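Local atomic coordinates of uncharacterized protein Cgl0159 (Corynebacterium glutamicum, PDB entry 3FOK), a protein that is of unknown function but folds as a TIM barrel, so it may well be an enzyme. Residues Pro239-Gly245 with Arg268-Arg274; Pro178-Phe184 with Tyr218-Pro224; Phe255-Glu259 with Thr290-Leu294. One frame throughout, in Å; residues are numbered along the deposited sequence.

Interaction 1 of 3, residues Pro239-Gly245 with Arg268-Arg274; sequences PTLLLGG and RGLTVGR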
# COMPACT_ATOMS: atom_id res chain seq x y z
N PRO A 239 -15.76 -28.25 -9.34
CA PRO A 239 -16.50 -28.95 -8.28
C PRO A 239 -17.31 -27.92 -7.50
O PRO A 239 -16.79 -26.89 -7.09
CB PRO A 239 -15.39 -29.60 -7.46
CG PRO A 239 -14.20 -28.71 -7.70
CD PRO A 239 -14.31 -28.42 -9.17
N THR A 240 -18.59 -28.22 -7.31
CA THR A 240 -19.48 -27.30 -6.63
C THR A 240 -20.15 -27.88 -5.39
O THR A 240 -20.48 -29.07 -5.33
CB THR A 240 -20.58 -26.82 -7.60
OG1 THR A 240 -19.97 -26.14 -8.70
CG2 THR A 240 -21.54 -25.87 -6.90
N LEU A 241 -20.34 -27.02 -4.40
CA LEU A 241 -21.00 -27.39 -3.15
C LEU A 241 -22.15 -26.41 -2.99
O LEU A 241 -22.02 -25.22 -3.29
CB LEU A 241 -20.03 -27.28 -1.97
CG LEU A 241 -18.89 -28.30 -1.97
CD1 LEU A 241 -17.91 -27.99 -0.86
CD2 LEU A 241 -19.47 -29.70 -1.80
N LEU A 242 -23.29 -26.91 -2.53
CA LEU A 242 -24.47 -26.07 -2.37
C LEU A 242 -24.59 -25.50 -0.96
O LEU A 242 -24.17 -26.13 0.01
CB LEU A 242 -25.72 -26.88 -2.71
CG LEU A 242 -25.64 -27.65 -4.03
CD1 LEU A 242 -26.90 -28.47 -4.21
CD2 LEU A 242 -25.46 -26.68 -5.19
N LEU A 243 -25.15 -24.31 -0.86
CA LEU A 243 -25.34 -23.64 0.42
C LEU A 243 -26.84 -23.46 0.68
O LEU A 243 -27.63 -23.35 -0.24
CB LEU A 243 -24.64 -22.28 0.40
CG LEU A 243 -25.07 -21.25 -0.66
CD1 LEU A 243 -26.30 -20.50 -0.18
CD2 LEU A 243 -23.94 -20.27 -0.91
N GLY A 244 -27.20 -23.44 1.96
CA GLY A 244 -28.60 -23.26 2.33
C GLY A 244 -28.72 -21.96 3.11
O GLY A 244 -28.55 -21.94 4.33
N GLY A 245 -29.03 -20.88 2.39
CA GLY A 245 -29.14 -19.58 3.01
C GLY A 245 -30.14 -19.38 4.13
O GLY A 245 -30.20 -20.14 5.10
N ARG A 268 -20.88 -31.65 -6.00
CA ARG A 268 -20.24 -32.63 -5.13
C ARG A 268 -20.78 -32.72 -3.71
O ARG A 268 -20.29 -33.52 -2.91
CB ARG A 268 -18.74 -32.35 -5.08
CG ARG A 268 -18.00 -32.72 -6.35
CD ARG A 268 -17.68 -34.20 -6.35
NE ARG A 268 -17.03 -34.63 -7.58
CZ ARG A 268 -16.34 -35.76 -7.70
NH1 ARG A 268 -16.20 -36.57 -6.66
NH2 ARG A 268 -15.79 -36.09 -8.86
N GLY A 269 -21.76 -31.90 -3.38
CA GLY A 269 -22.30 -31.97 -2.03
C GLY A 269 -22.87 -30.69 -1.45
O GLY A 269 -23.33 -29.81 -2.17
N LEU A 270 -22.84 -30.61 -0.12
CA LEU A 270 -23.38 -29.48 0.62
C LEU A 270 -22.40 -28.83 1.61
O LEU A 270 -21.51 -29.49 2.14
CB LEU A 270 -24.61 -29.93 1.41
CG LEU A 270 -26.05 -29.81 0.88
CD1 LEU A 270 -26.12 -30.03 -0.61
CD2 LEU A 270 -26.91 -30.82 1.63
N THR A 271 -22.61 -27.54 1.84
CA THR A 271 -21.84 -26.76 2.80
C THR A 271 -22.89 -25.80 3.35
O THR A 271 -22.96 -24.63 2.97
CB THR A 271 -20.69 -25.95 2.15
OG1 THR A 271 -19.72 -26.86 1.60
CG2 THR A 271 -20.00 -25.08 3.20
N VAL A 272 -23.73 -26.34 4.23
CA VAL A 272 -24.83 -25.61 4.83
C VAL A 272 -24.62 -25.30 6.31
O VAL A 272 -24.01 -26.08 7.04
CB VAL A 272 -26.13 -26.43 4.67
CG1 VAL A 272 -27.29 -25.73 5.37
CG2 VAL A 272 -26.43 -26.61 3.19
N GLY A 273 -25.16 -24.16 6.75
CA GLY A 273 -25.01 -23.77 8.14
C GLY A 273 -26.30 -23.38 8.83
O GLY A 273 -26.91 -24.19 9.54
N ARG A 274 -26.72 -22.13 8.63
CA ARG A 274 -27.92 -21.58 9.25
C ARG A 274 -29.10 -22.56 9.37
O ARG A 274 -29.71 -22.69 10.43
CB ARG A 274 -28.38 -20.33 8.49
CG ARG A 274 -27.28 -19.30 8.17
CD ARG A 274 -26.83 -19.38 6.70
NE ARG A 274 -26.05 -20.58 6.39
CZ ARG A 274 -25.67 -20.94 5.17
NH1 ARG A 274 -25.99 -20.20 4.13
NH2 ARG A 274 -24.95 -22.03 5.00

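Interaction 2 of 3, residues Pro178-Phe184 with Tyr218-Pro224; sequences PIMLEPF and YTWMKLP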
# COMPACT_ATOMS: atom_id res chain seq x y z
N PRO A 178 -7.10 -26.82 -1.57
CA PRO A 178 -8.39 -26.54 -2.22
C PRO A 178 -8.99 -25.26 -1.68
O PRO A 178 -8.97 -25.03 -0.46
CB PRO A 178 -9.22 -27.77 -1.88
CG PRO A 178 -8.20 -28.86 -1.80
CD PRO A 178 -7.09 -28.19 -1.02
N ILE A 179 -9.51 -24.42 -2.56
CA ILE A 179 -10.11 -23.16 -2.14
C ILE A 179 -11.51 -22.99 -2.73
O ILE A 179 -11.72 -23.01 -3.94
CB ILE A 179 -9.21 -21.96 -2.50
CG1 ILE A 179 -9.84 -20.67 -1.99
CG2 ILE A 179 -8.95 -21.92 -4.00
CD1 ILE A 179 -8.93 -19.46 -2.08
N MSE A 180 -12.45 -22.80 -1.81
CA MSE A 180 -13.88 -22.66 -2.06
C MSE A 180 -14.29 -21.18 -2.16
O MSE A 180 -14.10 -20.42 -1.21
CB MSE A 180 -14.59 -23.33 -0.88
CG MSE A 180 -16.05 -23.64 -0.99
SE MSE A 180 -16.60 -24.26 0.78
CE MSE A 180 -15.71 -25.99 0.80
N LEU A 181 -14.83 -20.77 -3.30
CA LEU A 181 -15.27 -19.38 -3.47
C LEU A 181 -16.79 -19.31 -3.48
O LEU A 181 -17.45 -20.06 -4.22
CB LEU A 181 -14.73 -18.78 -4.77
CG LEU A 181 -13.22 -18.76 -5.06
CD1 LEU A 181 -12.98 -17.94 -6.32
CD2 LEU A 181 -12.46 -18.17 -3.89
N GLU A 182 -17.35 -18.42 -2.67
CA GLU A 182 -18.80 -18.23 -2.61
C GLU A 182 -19.10 -16.91 -3.30
O GLU A 182 -19.01 -15.85 -2.69
CB GLU A 182 -19.27 -18.18 -1.15
CG GLU A 182 -20.79 -18.30 -0.98
CD GLU A 182 -21.23 -18.20 0.48
OE1 GLU A 182 -20.55 -18.77 1.35
OE2 GLU A 182 -22.27 -17.55 0.74
N PRO A 183 -19.45 -16.96 -4.60
CA PRO A 183 -19.75 -15.75 -5.36
C PRO A 183 -21.21 -15.32 -5.29
O PRO A 183 -22.11 -16.12 -5.01
CB PRO A 183 -19.34 -16.14 -6.76
CG PRO A 183 -19.85 -17.55 -6.83
CD PRO A 183 -19.43 -18.14 -5.49
N PHE A 184 -21.43 -14.04 -5.58
CA PHE A 184 -22.75 -13.43 -5.57
C PHE A 184 -22.67 -12.10 -6.29
O PHE A 184 -21.62 -11.45 -6.29
CB PHE A 184 -23.21 -13.11 -4.15
CG PHE A 184 -23.84 -14.25 -3.42
CD1 PHE A 184 -25.05 -14.79 -3.85
CD2 PHE A 184 -23.26 -14.74 -2.26
CE1 PHE A 184 -25.67 -15.80 -3.12
CE2 PHE A 184 -23.87 -15.76 -1.53
CZ PHE A 184 -25.08 -16.29 -1.96
N TYR A 218 -7.42 -25.53 -8.28
CA TYR A 218 -7.77 -25.95 -6.93
C TYR A 218 -8.98 -25.20 -6.41
O TYR A 218 -9.28 -25.25 -5.22
CB TYR A 218 -6.60 -25.72 -5.97
CG TYR A 218 -5.59 -26.82 -5.99
CD1 TYR A 218 -4.60 -26.86 -6.97
CD2 TYR A 218 -5.66 -27.87 -5.07
CE1 TYR A 218 -3.70 -27.92 -7.04
CE2 TYR A 218 -4.77 -28.94 -5.13
CZ TYR A 218 -3.79 -28.96 -6.12
OH TYR A 218 -2.93 -30.02 -6.20
N THR A 219 -9.69 -24.51 -7.30
CA THR A 219 -10.83 -23.75 -6.84
C THR A 219 -12.18 -24.43 -7.03
O THR A 219 -12.47 -25.00 -8.08
CB THR A 219 -10.85 -22.34 -7.48
OG1 THR A 219 -11.76 -22.32 -8.58
CG2 THR A 219 -9.46 -21.95 -7.97
N TRP A 220 -12.99 -24.36 -5.98
CA TRP A 220 -14.33 -24.93 -5.95
C TRP A 220 -15.32 -23.77 -5.89
O TRP A 220 -14.94 -22.63 -5.64
CB TRP A 220 -14.52 -25.78 -4.69
CG TRP A 220 -13.79 -27.08 -4.69
CD1 TRP A 220 -12.46 -27.28 -4.93
CD2 TRP A 220 -14.34 -28.37 -4.41
NE1 TRP A 220 -12.15 -28.61 -4.81
CE2 TRP A 220 -13.28 -29.31 -4.49
CE3 TRP A 220 -15.63 -28.83 -4.09
CZ2 TRP A 220 -13.47 -30.68 -4.27
CZ3 TRP A 220 -15.82 -30.19 -3.86
CH2 TRP A 220 -14.74 -31.10 -3.96
N MSE A 221 -16.58 -24.09 -6.11
CA MSE A 221 -17.64 -23.09 -6.07
C MSE A 221 -18.62 -23.48 -4.97
O MSE A 221 -18.90 -24.66 -4.77
CB MSE A 221 -18.38 -23.02 -7.41
CG MSE A 221 -17.57 -22.48 -8.57
SE MSE A 221 -17.33 -20.56 -8.53
CE MSE A 221 -15.46 -20.49 -8.08
N LYS A 222 -19.11 -22.48 -4.26
CA LYS A 222 -20.10 -22.68 -3.21
C LYS A 222 -21.24 -21.81 -3.72
O LYS A 222 -21.20 -20.59 -3.61
CB LYS A 222 -19.56 -22.16 -1.88
CG LYS A 222 -20.44 -22.42 -0.67
CD LYS A 222 -19.81 -21.82 0.57
CE LYS A 222 -20.73 -21.86 1.77
NZ LYS A 222 -20.17 -21.06 2.90
N LEU A 223 -22.24 -22.44 -4.32
CA LEU A 223 -23.36 -21.72 -4.90
C LEU A 223 -24.70 -21.90 -4.21
O LEU A 223 -24.91 -22.88 -3.49
CB LEU A 223 -23.52 -22.12 -6.37
CG LEU A 223 -22.27 -22.07 -7.26
CD1 LEU A 223 -22.64 -22.54 -8.65
CD2 LEU A 223 -21.70 -20.67 -7.30
N PRO A 224 -25.63 -20.95 -4.42
CA PRO A 224 -26.96 -21.01 -3.83
C PRO A 224 -27.89 -21.79 -4.76
O PRO A 224 -27.77 -21.67 -5.98
CB PRO A 224 -27.35 -19.54 -3.73
CG PRO A 224 -26.78 -19.00 -5.00
CD PRO A 224 -25.40 -19.64 -5.05

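Interaction 3 of 3, residues Phe255-Glu259 with Thr290-Leu294; sequences FASWE and TAARL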
# COMPACT_ATOMS: atom_id res chain seq x y z
N PHE A 255 -35.32 -28.93 1.27
CA PHE A 255 -34.60 -30.19 1.11
C PHE A 255 -34.80 -30.77 -0.29
O PHE A 255 -33.90 -31.37 -0.87
CB PHE A 255 -35.06 -31.21 2.15
CG PHE A 255 -34.47 -31.00 3.51
CD1 PHE A 255 -33.10 -31.14 3.72
CD2 PHE A 255 -35.28 -30.65 4.59
CE1 PHE A 255 -32.54 -30.94 4.98
CE2 PHE A 255 -34.73 -30.45 5.86
CZ PHE A 255 -33.36 -30.60 6.06
N ALA A 256 -36.00 -30.57 -0.85
CA ALA A 256 -36.32 -31.07 -2.17
C ALA A 256 -35.49 -30.38 -3.26
O ALA A 256 -35.03 -31.03 -4.20
CB ALA A 256 -37.81 -30.89 -2.46
N SER A 257 -35.31 -29.07 -3.13
CA SER A 257 -34.53 -28.33 -4.12
C SER A 257 -33.07 -28.77 -4.09
O SER A 257 -32.41 -28.83 -5.13
CB SER A 257 -34.63 -26.83 -3.86
OG SER A 257 -34.13 -26.50 -2.57
N TRP A 258 -32.57 -29.09 -2.90
CA TRP A 258 -31.19 -29.54 -2.75
C TRP A 258 -31.05 -30.90 -3.42
O TRP A 258 -30.11 -31.14 -4.18
CB TRP A 258 -30.82 -29.69 -1.27
CG TRP A 258 -30.81 -28.41 -0.49
CD1 TRP A 258 -31.05 -27.15 -0.96
CD2 TRP A 258 -30.56 -28.27 0.92
NE1 TRP A 258 -30.95 -26.24 0.06
CE2 TRP A 258 -30.65 -26.89 1.22
CE3 TRP A 258 -30.25 -29.17 1.94
CZ2 TRP A 258 -30.45 -26.40 2.51
CZ3 TRP A 258 -30.06 -28.68 3.23
CH2 TRP A 258 -30.16 -27.30 3.50
N GLU A 259 -32.00 -31.78 -3.13
CA GLU A 259 -32.00 -33.13 -3.68
C GLU A 259 -31.92 -33.09 -5.21
O GLU A 259 -31.19 -33.88 -5.81
CB GLU A 259 -33.26 -33.87 -3.23
CG GLU A 259 -33.34 -35.32 -3.70
CD GLU A 259 -34.51 -36.06 -3.06
OE1 GLU A 259 -35.65 -35.56 -3.12
OE2 GLU A 259 -34.27 -37.15 -2.50
N THR A 290 -31.18 -35.72 7.72
CA THR A 290 -31.89 -35.55 6.46
C THR A 290 -30.88 -35.15 5.40
O THR A 290 -30.70 -35.85 4.39
CB THR A 290 -32.95 -34.43 6.56
OG1 THR A 290 -33.91 -34.78 7.56
CG2 THR A 290 -33.65 -34.24 5.23
N ALA A 291 -30.21 -34.03 5.64
CA ALA A 291 -29.20 -33.51 4.73
C ALA A 291 -28.13 -34.57 4.48
O ALA A 291 -27.73 -34.81 3.33
CB ALA A 291 -28.57 -32.25 5.32
N ALA A 292 -27.66 -35.20 5.55
CA ALA A 292 -26.64 -36.22 5.45
C ALA A 292 -27.03 -37.35 4.50
O ALA A 292 -26.27 -37.71 3.61
CB ALA A 292 -26.34 -36.79 6.83
N ARG A 293 -28.23 -37.90 4.71
CA ARG A 293 -28.71 -39.00 3.89
C ARG A 293 -29.10 -38.54 2.49
O ARG A 293 -29.50 -39.35 1.64
CB ARG A 293 -29.87 -39.70 4.61
CG ARG A 293 -29.41 -40.39 5.91
CD ARG A 293 -30.55 -40.94 6.77
NE ARG A 293 -31.49 -39.91 7.19
CZ ARG A 293 -32.40 -40.06 8.15
NH1 ARG A 293 -32.50 -41.21 8.81
NH2 ARG A 293 -33.23 -39.07 8.45
N LEU A 294 -28.96 -37.24 2.25
CA LEU A 294 -29.28 -36.66 0.95
C LEU A 294 -27.98 -36.59 0.15
O LEU A 294 -27.98 -36.70 -1.07
CB LEU A 294 -29.85 -35.25 1.16
CG LEU A 294 -31.09 -34.83 0.36
CD1 LEU A 294 -32.12 -35.95 0.32
CD2 LEU A 294 -31.68 -33.59 1.00

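Interaction 1 of 3, residues Pro239-Gly245 with Arg268-Arg274
P239 brings its ring to the start of the pair, its CB 4.2 Å from CG of R268. T240 then opens the parallel ladder: its O accepts a hydrogen bond from R268 N at 2.7 Å. L241 turns its side chain to the same face as T271, with CD1 3.3 Å from T271 OG1, while CD2 lies over the backbone of G269. At that glycine's backbone angles a CB would be jammed against the carbonyl O of R268. L242 bonds at both ends, N to G269 O at 2.9 Å and O to T271 N at 2.8 Å, and sets its CB 3.8 Å from L270 CD1 on the opposite face. The last of the backbone bonds between the two segments is the one at L242 O; further on, G244 N lies 3.5 Å from V272 CG2. These strands end a β-α-β unit of the TIM barrel: L241 and T271 face M180 inside, whereas L242 and L270 pack outward on helix 252-261, and strand 219-224 continues the sheet past 240-243.

Interaction 2 of 3, residues Pro178-Phe184 with Tyr218-Pro224
Two prolines give this strand pair its relief. P178 fits the notch between two aromatic side chains, its CG 4.3 Å from CD2 of Y218 and its CB 4.2 Å from NE1 of W220. Further along, P183 fills a hollow lined by selenomethionine M221 and L223, its CG 4.3 Å from M221 SE and 3.7 Å from L223 CD2. The M221 side chain is folded (m, m), which brings its CE to 3.8 Å from L181 CB. On the other face, selenomethionine M180 sets its CG 3.9 Å from K222 CB, and the fully extended lysine carries its NZ to E182 OE1, a 2.8 Å salt bridge. F184 CE1 meets P224 CG at 3.9 Å. Beneath these shapes runs a regular parallel ladder: I179 N to Y218 O (2.8 Å), W220 N to I179 O (2.8 Å), L181 N to W220 O (3.0 Å) and K222 N to L181 O (2.9 Å). P183 has no NH to extend it; its CD sits 3.6 Å from K222 O instead. Both strands are staves of the TIM barrel. I179, L181 and T219 lie under helix 158-174, M180 and W220 face the interior, E182 has a second salt-bridge partner in K146, and strands 144-151 and 240-243 flank the pair.

Interaction 3 of 3, residues Phe255-Glu259 with Thr290-Leu294
F255 lays its ring flat against the methyl of T290, whose CG2 stands 3.5 Å from the ring centroid and 13° off its normal, a CH-pi contact. Two more apolar groups meet the same ring: A291 CB lies 4.2 Å from F255 CE1, and L294 CD2 is 3.9 Å from F255 CD1. One turn after F255, E259 OE2 rests 3.7 Å from CD1 of L294. W258 contributes the edge of its indole, CZ3 being 4.4 Å from A291 CB. No hydrogen bond links the segments, and T290 OG1 is satisfied within its own helix by A286 O. The axes run 16° from parallel and 10.7 Å apart, a spacing bridged by F255 and L294. The pair belongs to the outer helical layer of the TIM barrel. Inward, W258 leans on L270 and V272 of strand 267-272, and A291 on F45 of strand 44-48.

In the fold
Interactions 1 and 2 are buried strand pairings in one barrel wall, joined where 240-243 runs beside 219-224: L241 N meets M221 O at 2.8 Å, a probable hydrogen bond, and L241 CD1 packs 3.4 Å from M180 CE within the barrel. Both rest on backbone bonds, but interaction 2 adds a salt bridge between E182 and K222. Interaction 3 is a partly buried helix contact without any hydrogen bond between its segments, made mostly of apolar side-chain packing. It is coupled to interaction 1 through W258, whose CE3 lies 3.7 Å from L270 CD2, and it does not touch interaction 2. Interactions 1 and 2 also reach a second subunit, at R18 and A19 of that neighbour among others.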